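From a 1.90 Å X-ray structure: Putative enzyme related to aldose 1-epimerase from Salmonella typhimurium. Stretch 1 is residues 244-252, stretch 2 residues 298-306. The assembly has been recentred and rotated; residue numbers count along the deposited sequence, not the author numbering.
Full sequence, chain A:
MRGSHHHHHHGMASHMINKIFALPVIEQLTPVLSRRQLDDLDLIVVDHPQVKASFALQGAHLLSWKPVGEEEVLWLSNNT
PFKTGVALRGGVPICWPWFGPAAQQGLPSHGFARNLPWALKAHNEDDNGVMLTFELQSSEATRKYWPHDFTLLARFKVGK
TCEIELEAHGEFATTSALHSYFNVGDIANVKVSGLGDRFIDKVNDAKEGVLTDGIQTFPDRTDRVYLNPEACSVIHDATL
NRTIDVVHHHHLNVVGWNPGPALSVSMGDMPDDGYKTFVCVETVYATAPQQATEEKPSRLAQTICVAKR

Stretch 1 244-252: IDVVHHHHL
Stretch 2 (298-306) SRLAQTICV

Stretch 2 is extended from Ser 298 to Val 306, and it runs beside the strand Ile 244 to His 249 of stretch 1 in the opposite sense: the N-to-C directions make 164°, and the axes approach to 4.6 Å. Phi and psi stay in the beta region, from -83/158 at Ser 298 to -107/139 at Val 306; residues 244-249 have phi -133 to -94 and psi 109 to 143. The residue numbers of each bridged pair sum to 550, from Ala 301 with His 249 to Val 306 with Ile 244, at CA-CA separations of 4.6 to 5.1 Å. Together the stretches bury 723 Å².

Ser 298 (chi1 p) makes no contact with stretch 1. Arg 299 starts sideways from CA to CB, but with chi1 m, chi2 t, chi3 m and chi4 121° its end comes nearer, bringing NH1 to 2.9 Å from NE2 of His 250; the geometry leaves the nature of this polar approach undecided. ND1 of the same imidazole lies over one face of the guanidinium. His 250, just past the strand, has phi/psi 68/11, its CB directed toward stretch 2 and chi1 at -39°.

Leu 300 points away at CB, yet its t, p rotamer returns CD1 to 3.6 Å from CA of His 251, packing against the segment that follows the strand.

At Ala 301 the paired ladder begins. His 249 N donates to Ala 301 O at 2.9 Å (161°), and Ala 301 N to His 249 O at 3.1 Å (157°). The small side chain leaves CB 4.2 Å from CB of His 249, whose ring leads away (chi1 -83°).

Gln 302 faces His 248 (chi1 -47°, chi2 -81°) in a non-hydrogen-bonded pair, so its CA instead approaches Val 247 O at 3.2 Å, a CA-H...O contact with 149° at H. Its chi1 and chi2 are both t and chi3 is 108°, an extended chain that places CD 3.5 Å from CG1 of Val 246 (chi1 t). The amide's polar atoms are satisfied elsewhere in the structure.

Thr 303 (chi1 m) restores the hydrogen-bonded pattern with Val 247: Val 247 N to Thr 303 O is 2.7 Å and almost linear at 179°, while Thr 303 N to Val 247 O is 3.0 Å at 160°. CB of Thr 303 stands 4.3 Å from CB of Val 247.

Ile 304, paired with Val 246, carries chi1 -47° and chi2 t. Its CG2 packs at 3.5 Å on CG2 of Ile 244 (m, t), a diagonal apolar contact on the face shared with Val 246, His 248 and Gln 302. Its CA lies 3.3 Å from Asp 245 O (152° at H).

Cys 305 (chi1 t) closes a third reciprocal pair, with Asp 245 N to Cys 305 O at 2.7 Å (168°) and Cys 305 N to Asp 245 O at 3.0 Å (155°). CB of Cys 305 lies 3.9 Å from CB of Asp 245 (chi1 -66°), on the face that also carries Thr 303, Val 247 and Ala 301.

Val 306 (chi1 t) returns to the Ile 304 face, where CG2 meets CG1 of Ile 244 at 4.3 Å, extending the apolar packing.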

# COMPACT_ATOMS: atom_id res chain seq x y z
N ILE A 244 13.93 -6.33 1.89
CA ILE A 244 12.60 -6.55 1.37
C ILE A 244 12.64 -6.29 -0.14
O ILE A 244 13.12 -5.22 -0.60
CB ILE A 244 11.56 -5.65 2.08
CG1 ILE A 244 11.47 -5.97 3.61
CG2 ILE A 244 10.21 -5.80 1.41
CD1 ILE A 244 10.85 -4.75 4.45
N ASP A 245 12.20 -7.27 -0.90
CA ASP A 245 12.11 -7.14 -2.36
C ASP A 245 10.72 -6.67 -2.68
O ASP A 245 9.75 -7.28 -2.24
CB ASP A 245 12.35 -8.49 -3.00
CG ASP A 245 13.75 -8.98 -2.78
OD1 ASP A 245 14.70 -8.15 -2.59
OD2 ASP A 245 13.90 -10.20 -2.76
N VAL A 246 10.60 -5.60 -3.46
CA VAL A 246 9.28 -5.08 -3.88
C VAL A 246 9.25 -5.14 -5.40
O VAL A 246 10.00 -4.41 -6.06
CB VAL A 246 9.08 -3.61 -3.38
CG1 VAL A 246 7.66 -3.17 -3.61
CG2 VAL A 246 9.42 -3.48 -1.92
N VAL A 247 8.46 -6.07 -5.95
CA VAL A 247 8.45 -6.32 -7.36
C VAL A 247 7.21 -5.67 -7.98
O VAL A 247 6.09 -5.83 -7.50
CB VAL A 247 8.44 -7.79 -7.66
CG1 VAL A 247 8.49 -8.04 -9.14
CG2 VAL A 247 9.65 -8.49 -6.98
N HIS A 248 7.44 -4.95 -9.07
CA HIS A 248 6.43 -4.14 -9.71
C HIS A 248 6.05 -4.74 -11.05
O HIS A 248 6.94 -5.16 -11.84
CB HIS A 248 6.93 -2.69 -9.90
CG HIS A 248 7.58 -2.10 -8.68
ND1 HIS A 248 6.86 -1.57 -7.63
CD2 HIS A 248 8.89 -2.05 -8.31
CE1 HIS A 248 7.69 -1.16 -6.69
NE2 HIS A 248 8.93 -1.42 -7.08
N HIS A 249 4.74 -4.83 -11.28
CA HIS A 249 4.24 -5.33 -12.59
C HIS A 249 3.14 -4.45 -13.14
O HIS A 249 2.33 -3.96 -12.40
CB HIS A 249 3.75 -6.78 -12.46
CG HIS A 249 4.87 -7.78 -12.57
ND1 HIS A 249 5.36 -8.48 -11.48
CD2 HIS A 249 5.64 -8.15 -13.63
CE1 HIS A 249 6.34 -9.27 -11.87
NE2 HIS A 249 6.56 -9.07 -13.17
N HIS A 250 3.14 -4.26 -14.46
CA HIS A 250 2.11 -3.51 -15.18
C HIS A 250 2.16 -2.03 -14.84
O HIS A 250 1.22 -1.31 -15.18
CB HIS A 250 0.67 -4.07 -14.97
CG HIS A 250 0.61 -5.57 -14.95
ND1 HIS A 250 0.99 -6.34 -16.03
CD2 HIS A 250 0.24 -6.43 -13.97
CE1 HIS A 250 0.86 -7.62 -15.72
NE2 HIS A 250 0.39 -7.71 -14.48
N HIS A 251 3.22 -1.58 -14.18
CA HIS A 251 3.35 -0.20 -13.69
C HIS A 251 4.12 0.61 -14.68
O HIS A 251 4.65 0.07 -15.69
CB HIS A 251 4.22 -0.21 -12.35
CG HIS A 251 5.60 -0.64 -12.63
ND1 HIS A 251 5.87 -1.90 -13.16
CD2 HIS A 251 6.77 0.03 -12.65
CE1 HIS A 251 7.17 -2.00 -13.38
NE2 HIS A 251 7.73 -0.84 -13.12
N LEU A 252 4.18 1.93 -14.42
CA LEU A 252 5.08 2.83 -15.17
C LEU A 252 6.22 3.40 -14.34
O LEU A 252 7.31 3.70 -14.87
CB LEU A 252 4.30 4.03 -15.75
CG LEU A 252 4.52 4.45 -17.18
CD1 LEU A 252 4.51 3.17 -18.18
CD2 LEU A 252 3.42 5.47 -17.52
N SER A 298 -7.70 -2.60 -16.67
CA SER A 298 -6.32 -2.24 -16.33
C SER A 298 -5.87 -3.09 -15.16
O SER A 298 -6.72 -3.63 -14.38
CB SER A 298 -6.21 -0.78 -15.97
OG SER A 298 -7.12 -0.50 -14.93
N ARG A 299 -4.54 -3.23 -15.02
CA ARG A 299 -4.03 -3.99 -13.92
C ARG A 299 -2.80 -3.28 -13.37
O ARG A 299 -2.07 -2.62 -14.12
CB ARG A 299 -3.67 -5.43 -14.37
CG ARG A 299 -4.89 -6.24 -14.82
CD ARG A 299 -4.62 -7.75 -14.86
NE ARG A 299 -3.94 -8.12 -16.09
CZ ARG A 299 -2.75 -8.73 -16.12
NH1 ARG A 299 -2.14 -9.04 -14.98
NH2 ARG A 299 -2.17 -9.06 -17.29
N LEU A 300 -2.58 -3.39 -12.06
CA LEU A 300 -1.34 -2.94 -11.43
C LEU A 300 -1.07 -3.96 -10.29
O LEU A 300 -2.01 -4.38 -9.59
CB LEU A 300 -1.59 -1.58 -10.80
CG LEU A 300 -0.42 -0.73 -10.30
CD1 LEU A 300 0.56 -0.36 -11.48
CD2 LEU A 300 -0.95 0.51 -9.57
N ALA A 301 0.19 -4.41 -10.17
CA ALA A 301 0.50 -5.45 -9.16
C ALA A 301 1.82 -5.21 -8.51
O ALA A 301 2.76 -4.70 -9.12
CB ALA A 301 0.47 -6.88 -9.79
N GLN A 302 1.87 -5.64 -7.25
CA GLN A 302 3.09 -5.60 -6.45
C GLN A 302 3.24 -6.95 -5.69
O GLN A 302 2.24 -7.46 -5.17
CB GLN A 302 2.97 -4.44 -5.46
CG GLN A 302 4.24 -4.28 -4.59
CD GLN A 302 4.14 -3.18 -3.59
OE1 GLN A 302 4.02 -3.44 -2.40
NE2 GLN A 302 4.17 -1.91 -4.07
N THR A 303 4.45 -7.52 -5.68
CA THR A 303 4.79 -8.69 -4.90
C THR A 303 5.92 -8.29 -3.96
O THR A 303 6.80 -7.52 -4.31
CB THR A 303 5.15 -9.88 -5.83
OG1 THR A 303 3.95 -10.24 -6.53
CG2 THR A 303 5.62 -11.11 -5.02
N ILE A 304 5.79 -8.75 -2.71
CA ILE A 304 6.73 -8.47 -1.66
C ILE A 304 7.34 -9.78 -1.15
O ILE A 304 6.62 -10.77 -0.86
CB ILE A 304 6.04 -7.75 -0.47
CG1 ILE A 304 5.16 -6.58 -0.97
CG2 ILE A 304 7.14 -7.30 0.55
CD1 ILE A 304 4.14 -6.05 0.11
N CYS A 305 8.66 -9.77 -0.99
CA CYS A 305 9.42 -10.98 -0.58
C CYS A 305 10.43 -10.50 0.46
O CYS A 305 11.07 -9.44 0.28
CB CYS A 305 10.14 -11.51 -1.83
SG CYS A 305 11.13 -12.92 -1.55
N VAL A 306 10.59 -11.23 1.56
CA VAL A 306 11.60 -10.90 2.56
C VAL A 306 12.77 -11.89 2.52
O VAL A 306 12.57 -13.09 2.34
CB VAL A 306 11.00 -10.90 3.98
CG1 VAL A 306 12.07 -10.43 4.98
CG2 VAL A 306 9.84 -9.97 4.03